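DNA primase (Helicobacter pylori, PDB 4EHS) synthesises the short RNA primers that DNA polymerase extends in replication and stimulates the DnaB helicase, whose binding falls to the C-terminal domain described here. Local coordinates at residues Leu48-Ala51 with Val52-His56; Phe96-Glu99 with Leu100-Leu103; Val37-Tyr40 with Leu41-Asp44; Ile136-Lys140 with Gln141-Val145; Gln65-Asp68 with Ala69-Glu73. All coordinates share one frame; numbering follows the deposited sequence.

Overall arrangement
All five contacts are local and lie in the helicase-binding C-terminal domain, an all-helical fold. Interactions 1 and 3 touch each other and both 2 and 5, which stay about 8 Å apart at their nearest atoms. Interaction 2 meets interaction 3 where Phe-96 CZ comes within 3.4 Å of Leu-41 CD2, and interaction 3 meets interaction 5 where Leu-41 CB lies 3.4 Å from Leu-70 CD2. Interaction 1 packs against all the others, its Ile-55 CG2 lying 3.9 Å from Leu-100 CD1. Interaction 4 joins from one side, with Arg-101 CD 3.4 Å from Gly-142 O; its centre is about 26 Å from that of interaction 5. Interactions 1 and 5 both touch the second subunit, and a beta-mercaptoethanol is bonded to Cys-71.

Interaction 1 of 5, residues Leu48-Ala51 with Val52-His56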
loop_
_atom_site.group_PDB
_atom_site.type_symbol
_atom_site.label_atom_id
_atom_site.label_comp_id
_atom_site.label_asym_id
_atom_site.label_seq_id
_atom_site.Cartn_x
_atom_site.Cartn_y
_atom_site.Cartn_z
ATOM N N LEU A 48 -11.156 -10.710 3.916
ATOM C CA LEU A 48 -10.370 -9.753 4.685
ATOM C C LEU A 48 -8.886 -9.988 4.334
ATOM O O LEU A 48 -8.123 -9.034 4.147
ATOM C CB LEU A 48 -10.622 -9.919 6.188
ATOM C CG LEU A 48 -9.793 -8.901 7.053
ATOM C CD1 LEU A 48 -10.184 -7.456 6.750
ATOM C CD2 LEU A 48 -10.111 -9.213 8.508
ATOM N N ASP A 49 -8.457 -11.258 4.268
ATOM C CA ASP A 49 -7.053 -11.555 3.907
ATOM C C ASP A 49 -6.663 -10.860 2.600
ATOM O O ASP A 49 -5.617 -10.223 2.508
ATOM C CB ASP A 49 -6.834 -13.071 3.762
ATOM C CG ASP A 49 -7.215 -13.867 5.042
ATOM O OD1 ASP A 49 -7.384 -13.322 6.155
ATOM O OD2 ASP A 49 -7.396 -15.100 4.878
ATOM N N LEU A 50 -7.526 -10.969 1.581
ATOM C CA LEU A 50 -7.277 -10.296 0.314
ATOM C C LEU A 50 -7.278 -8.776 0.516
ATOM O O LEU A 50 -6.372 -8.045 0.050
ATOM C CB LEU A 50 -8.388 -10.669 -0.683
ATOM C CG LEU A 50 -8.237 -9.949 -2.031
ATOM C CD1 LEU A 50 -6.945 -10.349 -2.715
ATOM C CD2 LEU A 50 -9.429 -10.255 -2.925
ATOM N N ALA A 51 -8.322 -8.280 1.174
ATOM C CA ALA A 51 -8.561 -6.822 1.194
ATOM C C ALA A 51 -7.403 -6.121 1.906
ATOM O O ALA A 51 -7.032 -5.033 1.512
ATOM C CB ALA A 51 -9.866 -6.457 1.882
ATOM N N VAL A 52 -6.802 -6.749 2.941
ATOM C CA VAL A 52 -5.750 -6.003 3.668
ATOM C C VAL A 52 -4.458 -5.834 2.817
ATOM O O VAL A 52 -3.601 -5.055 3.219
ATOM C CB VAL A 52 -5.434 -6.586 5.092
ATOM C CG1 VAL A 52 -6.703 -6.531 5.933
ATOM C CG2 VAL A 52 -4.916 -7.974 4.900
ATOM N N GLY A 53 -4.382 -6.505 1.667
ATOM C CA GLY A 53 -3.373 -6.258 0.611
ATOM C C GLY A 53 -3.516 -4.898 -0.064
ATOM O O GLY A 53 -2.548 -4.403 -0.672
ATOM N N TYR A 54 -4.709 -4.275 0.057
ATOM C CA TYR A 54 -5.052 -3.105 -0.833
ATOM C C TYR A 54 -5.622 -1.927 -0.038
ATOM O O TYR A 54 -5.458 -0.763 -0.441
ATOM C CB TYR A 54 -6.066 -3.525 -1.897
ATOM C CG TYR A 54 -5.517 -4.611 -2.780
ATOM C CD1 TYR A 54 -4.581 -4.328 -3.780
ATOM C CD2 TYR A 54 -5.865 -5.949 -2.547
ATOM C CE1 TYR A 54 -4.060 -5.365 -4.586
ATOM C CE2 TYR A 54 -5.328 -6.980 -3.309
ATOM C CZ TYR A 54 -4.400 -6.660 -4.307
ATOM O OH TYR A 54 -3.891 -7.684 -5.069
ATOM N N ILE A 55 -6.308 -2.187 1.076
ATOM C CA ILE A 55 -6.918 -1.125 1.797
ATOM C C ILE A 55 -6.502 -1.188 3.253
ATOM O O ILE A 55 -6.075 -2.256 3.800
ATOM C CB ILE A 55 -8.495 -1.056 1.647
ATOM C CG1 ILE A 55 -9.109 -2.387 2.127
ATOM C CG2 ILE A 55 -8.877 -0.810 0.193
ATOM C CD1 ILE A 55 -10.588 -2.374 2.399
ATOM N N HIS A 56 -6.631 -0.048 3.871
ATOM C CA HIS A 56 -6.483 0.056 5.313
ATOM C C HIS A 56 -7.588 0.924 5.862
ATOM O O HIS A 56 -8.414 1.529 5.118
ATOM C CB HIS A 56 -5.079 0.624 5.643
ATOM C CG HIS A 56 -4.836 1.976 5.010
ATOM N ND1 HIS A 56 -5.351 3.104 5.521
ATOM C CD2 HIS A 56 -4.189 2.340 3.842
ATOM C CE1 HIS A 56 -5.042 4.157 4.733
ATOM N NE2 HIS A 56 -4.341 3.692 3.703
#
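Ala-51 O is gripped by two backbone donors, Tyr-54 N at 2.8 Å and Ile-55 N at 3.0 Å, as helix 45-51 gives way to the loop that leads to helix 64-71. The two N-H groups arrive from different directions: that of Ile-55 nearly in line with the carbonyl, that of Tyr-54 from above its plane. At this C-terminal helix end, i to i+3 bonds (Tyr-54 N, and Gly-53 N to Leu-50 O) mix with i to i+4 bonds (Ile-55 N, and Val-52 N to Leu-48 O at 2.9 Å).

A chi1 of -60° puts Val-52 CG1 anti to the carbonyl carbon, 3.7 Å from Leu-48 CD1, and leaves CG2 between backbone N and carbonyl carbon, against Asp-49 O. Ala-51 CB faces Ile-55 CG1 more loosely. Phe-67 of helix 64-71 touches both Leu-48 and Ile-55, and Leu-100 and Ile-104 of helix 96-117 also pack on Ile-55; Ile-127 of the second subunit packs on Leu-48.

The Tyr-54 side chain passes that of Leu-50 obliquely, and the ring takes the Leu-50 CD1 methyl at its edge, in the ring plane, with CD1 3.8 Å from Tyr-54 CE2.

Interaction 2 of 5, residues Phe96-Glu99 with Leu100-Leu103; sequences FEKE and LRLL
Phe-96 and Leu-100, one turn apart on helix 96-117, make the apolar side of this contact. Leu-100 CB stands over one face of the Phe-96 ring, displaced toward its rim, and Leu-100 CD2 reaches Phe-96 CE2 at 3.8 Å. With CG of Phe-96 trans to its own nitrogen (chi1 176°), the ring leans toward Leu-100. Tyr-40 and Leu-41 of helix 30-43 pack on the same ring.

Four regular alpha-helical backbone bonds tie the two turns together, from Leu-100 N to Phe-96 O (2.8 Å) through to Leu-103 N to Glu-99 O (3.1 Å).

The polar side belongs to Arg-101. Its chain bends at chi3 (-47°) and folds the guanidinium back over the preceding turn, one face resting above Glu-97 O and Lys-98 CA; NH2 lies 3.5 Å from that CA. Leu-144 packs on Arg-101 from outside the helix. Between Arg-101 NH1 and Glu-97 OE1, 4.4 Å apart, a water accepts from NH1 and donates to OE1, at 2.8 Å from each, and it sits in the guanidinium plane.

Opposite charges spaced i to i+4 are thus coupled through solvent and not by a direct salt bridge, an attraction that is probably modest.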
loop_
_atom_site.group_PDB
_atom_site.type_symbol
_atom_site.label_atom_id
_atom_site.label_comp_id
_atom_site.label_asym_id
_atom_site.label_seq_id
_atom_site.Cartn_x
_atom_site.Cartn_y
_atom_site.Cartn_z
ATOM N N PHE A 96 -17.621 -9.680 -4.471
ATOM C CA PHE A 96 -16.794 -8.858 -3.561
ATOM C C PHE A 96 -15.755 -7.974 -4.301
ATOM O O PHE A 96 -15.610 -6.767 -4.004
ATOM C CB PHE A 96 -15.976 -9.750 -2.657
ATOM C CG PHE A 96 -15.034 -8.986 -1.764
ATOM C CD1 PHE A 96 -15.539 -8.071 -0.823
ATOM C CD2 PHE A 96 -13.621 -9.126 -1.927
ATOM C CE1 PHE A 96 -14.663 -7.345 -0.018
ATOM C CE2 PHE A 96 -12.774 -8.405 -1.120
ATOM C CZ PHE A 96 -13.275 -7.515 -0.205
ATOM N N GLU A 97 -14.981 -8.603 -5.196
ATOM C CA GLU A 97 -13.910 -7.846 -5.801
ATOM C C GLU A 97 -14.370 -6.647 -6.603
ATOM O O GLU A 97 -13.684 -5.641 -6.611
ATOM C CB GLU A 97 -13.024 -8.744 -6.670
ATOM C CG GLU A 97 -12.173 -9.544 -5.747
ATOM C CD GLU A 97 -11.135 -10.384 -6.472
ATOM O OE1 GLU A 97 -10.662 -9.943 -7.579
ATOM O OE2 GLU A 97 -10.740 -11.421 -5.869
ATOM N N LYS A 98 -15.515 -6.713 -7.264
ATOM C CA LYS A 98 -16.035 -5.524 -7.968
ATOM C C LYS A 98 -16.350 -4.380 -6.994
ATOM O O LYS A 98 -16.077 -3.234 -7.293
ATOM C CB LYS A 98 -17.286 -5.902 -8.738
ATOM C CG LYS A 98 -17.987 -4.762 -9.426
ATOM C CD LYS A 98 -19.426 -5.189 -9.677
ATOM C CE LYS A 98 -20.148 -4.346 -10.716
ATOM N NZ LYS A 98 -20.981 -3.296 -10.069
ATOM N N GLU A 99 -16.889 -4.684 -5.801
ATOM C CA GLU A 99 -17.179 -3.621 -4.848
ATOM C C GLU A 99 -15.888 -3.145 -4.212
ATOM O O GLU A 99 -15.789 -1.958 -3.953
ATOM C CB GLU A 99 -18.074 -4.110 -3.707
ATOM C CG GLU A 99 -19.375 -4.835 -4.111
ATOM C CD GLU A 99 -20.215 -4.087 -5.119
ATOM O OE1 GLU A 99 -20.002 -2.870 -5.302
ATOM O OE2 GLU A 99 -21.105 -4.747 -5.763
ATOM N N LEU A 100 -14.899 -4.038 -3.989
ATOM C CA LEU A 100 -13.610 -3.541 -3.433
ATOM C C LEU A 100 -12.959 -2.601 -4.488
ATOM O O LEU A 100 -12.450 -1.478 -4.173
ATOM C CB LEU A 100 -12.689 -4.740 -3.062
ATOM C CG LEU A 100 -11.322 -4.289 -2.543
ATOM C CD1 LEU A 100 -11.329 -3.417 -1.284
ATOM C CD2 LEU A 100 -10.512 -5.588 -2.358
ATOM N N ARG A 101 -13.017 -3.011 -5.735
ATOM C CA ARG A 101 -12.412 -2.192 -6.782
ATOM C C ARG A 101 -13.098 -0.811 -6.857
ATOM O O ARG A 101 -12.447 0.229 -7.043
ATOM C CB ARG A 101 -12.463 -2.908 -8.165
ATOM C CG ARG A 101 -11.350 -3.915 -8.466
ATOM C CD ARG A 101 -11.190 -4.271 -9.995
ATOM N NE ARG A 101 -12.474 -4.550 -10.600
ATOM C CZ ARG A 101 -13.143 -5.713 -10.480
ATOM N NH1 ARG A 101 -12.597 -6.757 -9.856
ATOM N NH2 ARG A 101 -14.355 -5.830 -11.050
ATOM N N LEU A 102 -14.419 -0.778 -6.696
ATOM C CA LEU A 102 -15.103 0.519 -6.765
ATOM C C LEU A 102 -14.770 1.408 -5.590
ATOM O O LEU A 102 -14.586 2.583 -5.789
ATOM C CB LEU A 102 -16.625 0.235 -6.851
ATOM C CG LEU A 102 -17.505 1.467 -7.002
ATOM C CD1 LEU A 102 -17.188 2.082 -8.347
ATOM C CD2 LEU A 102 -19.016 1.071 -6.863
ATOM N N LEU A 103 -14.609 0.832 -4.379
ATOM C CA LEU A 103 -14.211 1.609 -3.246
ATOM C C LEU A 103 -12.825 2.240 -3.473
ATOM O O LEU A 103 -12.619 3.437 -3.199
ATOM C CB LEU A 103 -14.148 0.708 -1.998
ATOM C CG LEU A 103 -13.837 1.469 -0.712
ATOM C CD1 LEU A 103 -15.022 2.301 -0.358
ATOM C CD2 LEU A 103 -13.617 0.377 0.336
HETATM O O HOH W 1 -10.108 -7.624 -8.954
#

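Interaction 3 of 5, residues Val37-Tyr40 with Leu41-Asp44; sequences VIRY and LLED
Arg-39 reaches along helix 30-43 to Glu-43, one turn on, and ends in a salt bridge. From CB the chain leaves opposite its backbone nitrogen (chi1 180°) and then bends at CG (chi2 63°), which swings it toward the C-terminal end of the helix. CD passes 4.5 Å from Leu-42 CD1, a loose approach. NE then donates to Glu-43 OE2 at 3.1 Å, and NH2 donates to the same oxygen at 3.2 Å. The grip is side-on but converges on a single atom: OE2 lies in the guanidinium plane, is met by NE on its anti side and by NH2 nearly along the C-O direction. Carboxylate and guanidinium are almost coplanar, 13° apart. NH1 turns the other way, to the carbonyl oxygens of Leu-83 and Asp-86, so all three guanidinium nitrogens are bonded and the group's rotation is fixed.

Beneath the bridge the i to i+4 backbone bonds continue to the helix end, where Asp-44 N reaches Tyr-40 O at 2.9 Å; Glu-43 N adds a weak bond to that oxygen. Asp-44 leaves the helical backbone and at once serves as N-cap of helix 45-51, its side chain capping a backbone N just beyond, while OD1 also bonds to Ser-46 OG. On the apolar side, Ile-38 CG2 lies 4.2 Å from Leu-42 CD1. Tyr-40 OH bonds to Lys-92 N in the loop before helix 96-117.

Several helices surround this part of helix 30-43: Leu-42 packs on Leu-80, Leu-83 and Leu-84 of helix 78-85, Leu-41 on Phe-67 and Leu-70 of helix 64-71, and Val-37 on Phe-96 and Glu-99 of helix 96-117.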
loop_
_atom_site.group_PDB
_atom_site.type_symbol
_atom_site.label_atom_id
_atom_site.label_comp_id
_atom_site.label_asym_id
_atom_site.label_seq_id
_atom_site.Cartn_x
_atom_site.Cartn_y
_atom_site.Cartn_z
ATOM N N VAL A 37 -18.787 -3.429 1.530
ATOM C CA VAL A 37 -17.443 -4.012 1.482
ATOM C C VAL A 37 -17.198 -4.702 2.843
ATOM O O VAL A 37 -16.767 -5.868 2.874
ATOM C CB VAL A 37 -16.385 -2.934 1.106
ATOM C CG1 VAL A 37 -15.003 -3.479 1.430
ATOM C CG2 VAL A 37 -16.418 -2.635 -0.404
ATOM N N ILE A 38 -17.504 -4.035 3.963
ATOM C CA ILE A 38 -17.222 -4.592 5.260
ATOM C C ILE A 38 -18.111 -5.819 5.519
ATOM O O ILE A 38 -17.709 -6.779 6.203
ATOM C CB ILE A 38 -17.372 -3.521 6.341
ATOM C CG1 ILE A 38 -16.220 -2.481 6.152
ATOM C CG2 ILE A 38 -17.226 -4.145 7.749
ATOM C CD1 ILE A 38 -16.436 -1.223 6.977
ATOM N N ARG A 39 -19.343 -5.706 5.015
ATOM C CA ARG A 39 -20.295 -6.851 5.219
ATOM C C ARG A 39 -19.740 -8.146 4.550
ATOM O O ARG A 39 -19.832 -9.298 5.103
ATOM C CB ARG A 39 -21.684 -6.434 4.653
ATOM C CG ARG A 39 -22.647 -7.652 4.876
ATOM C CD ARG A 39 -22.843 -7.974 6.358
ATOM N NE ARG A 39 -23.903 -9.013 6.316
ATOM C CZ ARG A 39 -25.183 -8.710 6.430
ATOM N NH1 ARG A 39 -25.560 -7.488 6.879
ATOM N NH2 ARG A 39 -26.095 -9.694 6.216
ATOM N N TYR A 40 -19.184 -8.001 3.352
ATOM C CA TYR A 40 -18.509 -9.136 2.697
ATOM C C TYR A 40 -17.385 -9.665 3.598
ATOM O O TYR A 40 -17.237 -10.894 3.754
ATOM C CB TYR A 40 -17.854 -8.731 1.408
ATOM C CG TYR A 40 -18.754 -8.823 0.174
ATOM C CD1 TYR A 40 -19.025 -10.049 -0.400
ATOM C CD2 TYR A 40 -19.312 -7.683 -0.386
ATOM C CE1 TYR A 40 -19.828 -10.154 -1.568
ATOM C CE2 TYR A 40 -20.119 -7.765 -1.538
ATOM C CZ TYR A 40 -20.415 -9.032 -2.098
ATOM O OH TYR A 40 -21.196 -9.130 -3.232
ATOM N N LEU A 41 -16.544 -8.767 4.122
ATOM C CA LEU A 41 -15.457 -9.213 5.064
ATOM C C LEU A 41 -15.990 -9.887 6.336
ATOM O O LEU A 41 -15.357 -10.829 6.860
ATOM C CB LEU A 41 -14.606 -8.015 5.494
ATOM C CG LEU A 41 -14.190 -7.150 4.297
ATOM C CD1 LEU A 41 -13.337 -6.066 4.930
ATOM C CD2 LEU A 41 -13.361 -7.832 3.192
ATOM N N LEU A 42 -17.128 -9.437 6.830
ATOM C CA LEU A 42 -17.734 -10.094 7.996
ATOM C C LEU A 42 -18.226 -11.509 7.662
ATOM O O LEU A 42 -18.226 -12.415 8.552
ATOM C CB LEU A 42 -18.921 -9.244 8.501
ATOM C CG LEU A 42 -18.456 -8.033 9.326
ATOM C CD1 LEU A 42 -19.696 -7.095 9.421
ATOM C CD2 LEU A 42 -17.990 -8.410 10.757
ATOM N N GLU A 43 -18.761 -11.685 6.467
ATOM C CA GLU A 43 -19.361 -12.991 6.105
ATOM C C GLU A 43 -18.294 -13.987 5.684
ATOM O O GLU A 43 -18.478 -15.213 5.831
ATOM C CB GLU A 43 -20.381 -12.871 4.983
ATOM C CG GLU A 43 -21.593 -12.077 5.505
ATOM C CD GLU A 43 -22.967 -12.669 5.201
ATOM O OE1 GLU A 43 -23.064 -13.715 4.526
ATOM O OE2 GLU A 43 -23.988 -11.960 5.514
ATOM N N ASP A 44 -17.166 -13.478 5.135
ATOM C CA ASP A 44 -16.150 -14.412 4.658
ATOM C C ASP A 44 -14.778 -13.825 4.997
ATOM O O ASP A 44 -14.298 -12.949 4.329
ATOM C CB ASP A 44 -16.323 -14.745 3.175
ATOM C CG ASP A 44 -15.326 -15.846 2.693
ATOM O OD1 ASP A 44 -14.315 -16.108 3.365
ATOM O OD2 ASP A 44 -15.600 -16.371 1.653
#

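Interaction 4 of 5, residues Ile136-Lys140 with Gln141-Val145; sequences IMKLK and QGELV
A positive phi at Gly-142 (86°) turns the chain back at the end of helix 122-140 and brings Glu-143 and Val-145 against Lys-138 and Leu-139. Glycine suits these backbone angles, where a CB would jam against the preceding carbonyl. The result is a Schellman motif: Glu-143 N bonds to Lys-138 O at 2.9 Å and Gly-142 N to Leu-139 O at 2.8 Å, both donors lying above the carbonyl planes. Gln-141 N keeps the regular helical bond to Met-137 O.

The returning loop closes over Leu-139. Its CD2 meets Glu-143 O at 3.4 Å, its CA makes a CH···O contact with that same oxygen, and its CG lies 4.1 Å from Val-145 CG2. That valine methyl also touches Lys-138 CB, at 3.8 Å, while Val-145 N is buried with no partner in the model. On the outer side, selenomethionine Met-137 and Gln-141 run side by side in the same direction, CG of the former 3.6 Å from NE2 of the latter.

Glu-143 crosses Lys-138 obliquely and lays its carboxylate against the methylenes. Because Lys-138 NZ stays 4.4 Å from Glu-143 OE1, any attraction between the charges is probably weak; backbone bonds, the CH···O contact and van der Waals packing hold the cap.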
loop_
_atom_site.group_PDB
_atom_site.type_symbol
_atom_site.label_atom_id
_atom_site.label_comp_id
_atom_site.label_asym_id
_atom_site.label_seq_id
_atom_site.Cartn_x
_atom_site.Cartn_y
_atom_site.Cartn_z
ATOM N N ILE A 136 -6.452 4.534 -11.470
ATOM C CA ILE A 136 -7.812 4.637 -12.016
ATOM C C ILE A 136 -7.861 3.847 -13.331
ATOM O O ILE A 136 -8.804 3.109 -13.562
ATOM C CB ILE A 136 -8.226 6.126 -12.160
ATOM C CG1 ILE A 136 -8.447 6.772 -10.760
ATOM C CG2 ILE A 136 -9.504 6.278 -13.031
ATOM C CD1 ILE A 136 -8.532 8.314 -10.780
HETATM N N MSE A 137 -6.840 3.993 -14.168
HETATM C CA MSE A 137 -6.776 3.243 -15.419
HETATM C C MSE A 137 -6.841 1.740 -15.152
HETATM O O MSE A 137 -7.696 1.037 -15.689
HETATM C CB MSE A 137 -5.500 3.588 -16.187
HETATM C CG MSE A 137 -5.487 3.091 -17.624
HETATM SE SE MSE A 137 -3.854 3.574 -18.572
HETATM C CE MSE A 137 -2.566 2.610 -17.468
ATOM N N LYS A 138 -5.926 1.261 -14.315
ATOM C CA LYS A 138 -5.862 -0.152 -13.934
ATOM C C LYS A 138 -7.149 -0.647 -13.315
ATOM O O LYS A 138 -7.595 -1.743 -13.662
ATOM C CB LYS A 138 -4.676 -0.438 -13.026
ATOM C CG LYS A 138 -3.371 -0.416 -13.771
ATOM C CD LYS A 138 -2.179 -0.396 -12.850
ATOM C CE LYS A 138 -0.901 -0.336 -13.686
ATOM N NZ LYS A 138 0.097 -1.306 -13.164
ATOM N N LEU A 139 -7.737 0.135 -12.413
ATOM C CA LEU A 139 -8.945 -0.306 -11.737
ATOM C C LEU A 139 -9.994 -0.538 -12.794
ATOM O O LEU A 139 -10.672 -1.570 -12.803
ATOM C CB LEU A 139 -9.372 0.663 -10.637
ATOM C CG LEU A 139 -8.398 0.627 -9.421
ATOM C CD1 LEU A 139 -8.266 1.923 -8.593
ATOM C CD2 LEU A 139 -8.855 -0.470 -8.455
ATOM N N LYS A 140 -10.097 0.387 -13.728
ATOM C CA LYS A 140 -11.093 0.203 -14.781
ATOM C C LYS A 140 -10.707 -0.932 -15.708
ATOM O O LYS A 140 -11.582 -1.515 -16.331
ATOM C CB LYS A 140 -11.286 1.504 -15.569
ATOM C CG LYS A 140 -12.020 2.577 -14.791
ATOM C CD LYS A 140 -11.809 3.923 -15.475
ATOM C CE LYS A 140 -12.952 4.825 -15.066
ATOM N NZ LYS A 140 -12.430 5.848 -14.132
ATOM N N GLN A 141 -9.418 -1.257 -15.834
ATOM C CA GLN A 141 -9.054 -2.456 -16.609
ATOM C C GLN A 141 -9.401 -3.736 -15.797
ATOM O O GLN A 141 -9.088 -4.841 -16.233
ATOM C CB GLN A 141 -7.574 -2.465 -17.001
ATOM C CG GLN A 141 -7.177 -1.566 -18.163
ATOM C CD GLN A 141 -5.665 -1.262 -18.208
ATOM O OE1 GLN A 141 -4.818 -1.923 -17.544
ATOM N NE2 GLN A 141 -5.318 -0.234 -18.986
ATOM N N GLY A 142 -10.013 -3.574 -14.621
ATOM C CA GLY A 142 -10.301 -4.696 -13.712
ATOM C C GLY A 142 -9.230 -5.164 -12.724
ATOM O O GLY A 142 -9.396 -6.231 -12.114
ATOM N N GLU A 143 -8.121 -4.415 -12.568
ATOM C CA GLU A 143 -7.036 -4.826 -11.662
ATOM C C GLU A 143 -7.215 -4.166 -10.306
ATOM O O GLU A 143 -7.553 -2.999 -10.248
ATOM C CB GLU A 143 -5.638 -4.340 -12.092
ATOM C CG GLU A 143 -5.107 -4.603 -13.484
ATOM C CD GLU A 143 -3.620 -4.319 -13.530
ATOM O OE1 GLU A 143 -2.983 -4.329 -12.444
ATOM O OE2 GLU A 143 -3.075 -4.111 -14.641
ATOM N N LEU A 144 -6.890 -4.857 -9.220
ATOM C CA LEU A 144 -6.892 -4.207 -7.927
ATOM C C LEU A 144 -5.569 -3.456 -7.788
ATOM O O LEU A 144 -4.511 -3.885 -8.342
ATOM C CB LEU A 144 -7.005 -5.253 -6.795
ATOM C CG LEU A 144 -8.418 -5.761 -6.595
ATOM C CD1 LEU A 144 -8.558 -7.025 -5.742
ATOM C CD2 LEU A 144 -9.150 -4.610 -5.891
ATOM N N VAL A 145 -5.597 -2.356 -7.058
ATOM C CA VAL A 145 -4.380 -1.529 -6.870
ATOM C C VAL A 145 -4.423 -1.133 -5.409
ATOM O O VAL A 145 -5.488 -0.774 -4.891
ATOM C CB VAL A 145 -4.397 -0.238 -7.742
ATOM C CG1 VAL A 145 -3.146 0.608 -7.546
ATOM C CG2 VAL A 145 -4.534 -0.625 -9.215
#

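Interaction 5 of 5, residues Gln65-Asp68 with Ala69-Glu73; sequences QEFD and ALCQE
Helix 64-71 keeps its alpha-helical bonds from Ala-69 N to Gln-65 O (2.9 Å) as far as Gln-72 N to Asp-68 O (3.1 Å), although Gln-72 itself departs from helical angles, and in the last turn Cys-71 N is bifurcated, donating to Phe-67 O at 3.0 Å and weakly to Asp-68 O.

Among the side chains, Cys-71 and Phe-67 carry the contact. SG lies over one face of the Phe-67 ring, 3.9 Å from its centroid and 30° off the ring normal, and nearest to CE2 at 3.4 Å. This is a sulfur-aromatic contact one helical turn apart, made by a modified cysteine: the sulfur is in a disulfide with a beta-mercaptoethanol, probably from the crystallisation liquor. A chi1 of -80° sets Cys-71 SG beside its own backbone N and over the ring, while the Phe-67 ring leans forward (chi1 -176°). The sulfur also stands 3.3 Å from Phe-67 O.

Phe-60 stacks with the Phe-67 ring, which also packs on Leu-48 and Ile-38. Leu-70 CB rests 3.5 Å from Glu-66 O. Asp-68 directs OD1 to Ser-57 OG, and Glu-73 OE2 is hydrogen-bonded to Ser-123 OG of the second subunit.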
loop_
_atom_site.group_PDB
_atom_site.type_symbol
_atom_site.label_atom_id
_atom_site.label_comp_id
_atom_site.label_asym_id
_atom_site.label_seq_id
_atom_site.Cartn_x
_atom_site.Cartn_y
_atom_site.Cartn_z
ATOM N N GLN A 65 -14.697 2.840 12.129
ATOM C CA GLN A 65 -14.746 2.125 13.410
ATOM C C GLN A 65 -15.118 0.658 13.194
ATOM O O GLN A 65 -14.531 -0.191 13.823
ATOM C CB GLN A 65 -15.713 2.790 14.434
ATOM C CG GLN A 65 -15.261 4.227 14.692
ATOM C CD GLN A 65 -16.071 5.010 15.714
ATOM O OE1 GLN A 65 -16.863 4.462 16.498
ATOM N NE2 GLN A 65 -15.855 6.320 15.719
ATOM N N GLU A 66 -16.090 0.397 12.319
ATOM C CA GLU A 66 -16.471 -0.975 11.968
ATOM C C GLU A 66 -15.281 -1.758 11.409
ATOM O O GLU A 66 -15.013 -2.894 11.862
ATOM C CB GLU A 66 -17.655 -0.965 10.962
ATOM C CG GLU A 66 -18.948 -0.490 11.661
ATOM C CD GLU A 66 -19.158 1.015 11.669
ATOM O OE1 GLU A 66 -18.157 1.750 11.394
ATOM O OE2 GLU A 66 -20.313 1.441 12.021
ATOM N N PHE A 67 -14.582 -1.180 10.436
ATOM C CA PHE A 67 -13.407 -1.879 9.853
ATOM C C PHE A 67 -12.355 -2.159 10.954
ATOM O O PHE A 67 -11.806 -3.297 11.067
ATOM C CB PHE A 67 -12.787 -1.073 8.705
ATOM C CG PHE A 67 -11.627 -1.808 8.018
ATOM C CD1 PHE A 67 -11.898 -2.754 7.002
ATOM C CD2 PHE A 67 -10.277 -1.577 8.372
ATOM C CE1 PHE A 67 -10.867 -3.453 6.358
ATOM C CE2 PHE A 67 -9.253 -2.262 7.714
ATOM C CZ PHE A 67 -9.537 -3.184 6.686
ATOM N N ASP A 68 -12.077 -1.130 11.766
ATOM C CA ASP A 68 -11.128 -1.328 12.856
ATOM C C ASP A 68 -11.539 -2.492 13.761
ATOM O O ASP A 68 -10.697 -3.293 14.149
ATOM C CB ASP A 68 -10.985 -0.011 13.674
ATOM C CG ASP A 68 -10.062 0.986 12.998
ATOM O OD1 ASP A 68 -9.282 0.587 12.114
ATOM O OD2 ASP A 68 -10.163 2.168 13.336
ATOM N N ALA A 69 -12.800 -2.551 14.173
ATOM C CA ALA A 69 -13.242 -3.586 15.087
ATOM C C ALA A 69 -13.117 -4.957 14.449
ATOM O O ALA A 69 -12.762 -5.938 15.119
ATOM C CB ALA A 69 -14.671 -3.330 15.558
ATOM N N LEU A 70 -13.409 -5.031 13.155
ATOM C CA LEU A 70 -13.332 -6.290 12.423
ATOM C C LEU A 70 -11.889 -6.766 12.291
ATOM O O LEU A 70 -11.631 -7.960 12.139
ATOM C CB LEU A 70 -13.966 -6.144 11.038
ATOM C CG LEU A 70 -13.693 -7.276 10.045
ATOM C CD1 LEU A 70 -14.276 -8.586 10.550
ATOM C CD2 LEU A 70 -14.248 -6.931 8.671
ATOM N N CYS A 71 -10.953 -5.826 12.352
ATOM C CA CYS A 71 -9.543 -6.145 12.239
ATOM C C CYS A 71 -9.048 -6.698 13.542
ATOM O O CYS A 71 -8.174 -7.591 13.547
ATOM C CB CYS A 71 -8.762 -4.883 11.894
ATOM S SG CYS A 71 -8.907 -4.554 10.169
ATOM N N GLN A 72 -9.584 -6.194 14.649
ATOM C CA GLN A 72 -9.180 -6.653 15.973
ATOM C C GLN A 72 -10.148 -7.700 16.515
ATOM O O GLN A 72 -10.291 -7.859 17.727
ATOM C CB GLN A 72 -9.085 -5.472 16.943
ATOM C CG GLN A 72 -8.642 -4.171 16.296
ATOM C CD GLN A 72 -8.988 -2.957 17.133
ATOM O OE1 GLN A 72 -9.081 -1.841 16.622
ATOM N NE2 GLN A 72 -9.180 -3.167 18.431
ATOM N N GLU A 73 -10.811 -8.410 15.608
ATOM C CA GLU A 73 -11.760 -9.437 15.992
ATOM C C GLU A 73 -12.595 -9.047 17.183
ATOM O O GLU A 73 -12.802 -9.889 18.062
ATOM C CB GLU A 73 -11.124 -10.830 16.261
ATOM C CG GLU A 73 -11.228 -11.759 15.108
ATOM C CD GLU A 73 -10.349 -12.993 15.273
ATOM O OE1 GLU A 73 -10.786 -14.051 14.809
ATOM O OE2 GLU A 73 -9.245 -12.888 15.864
#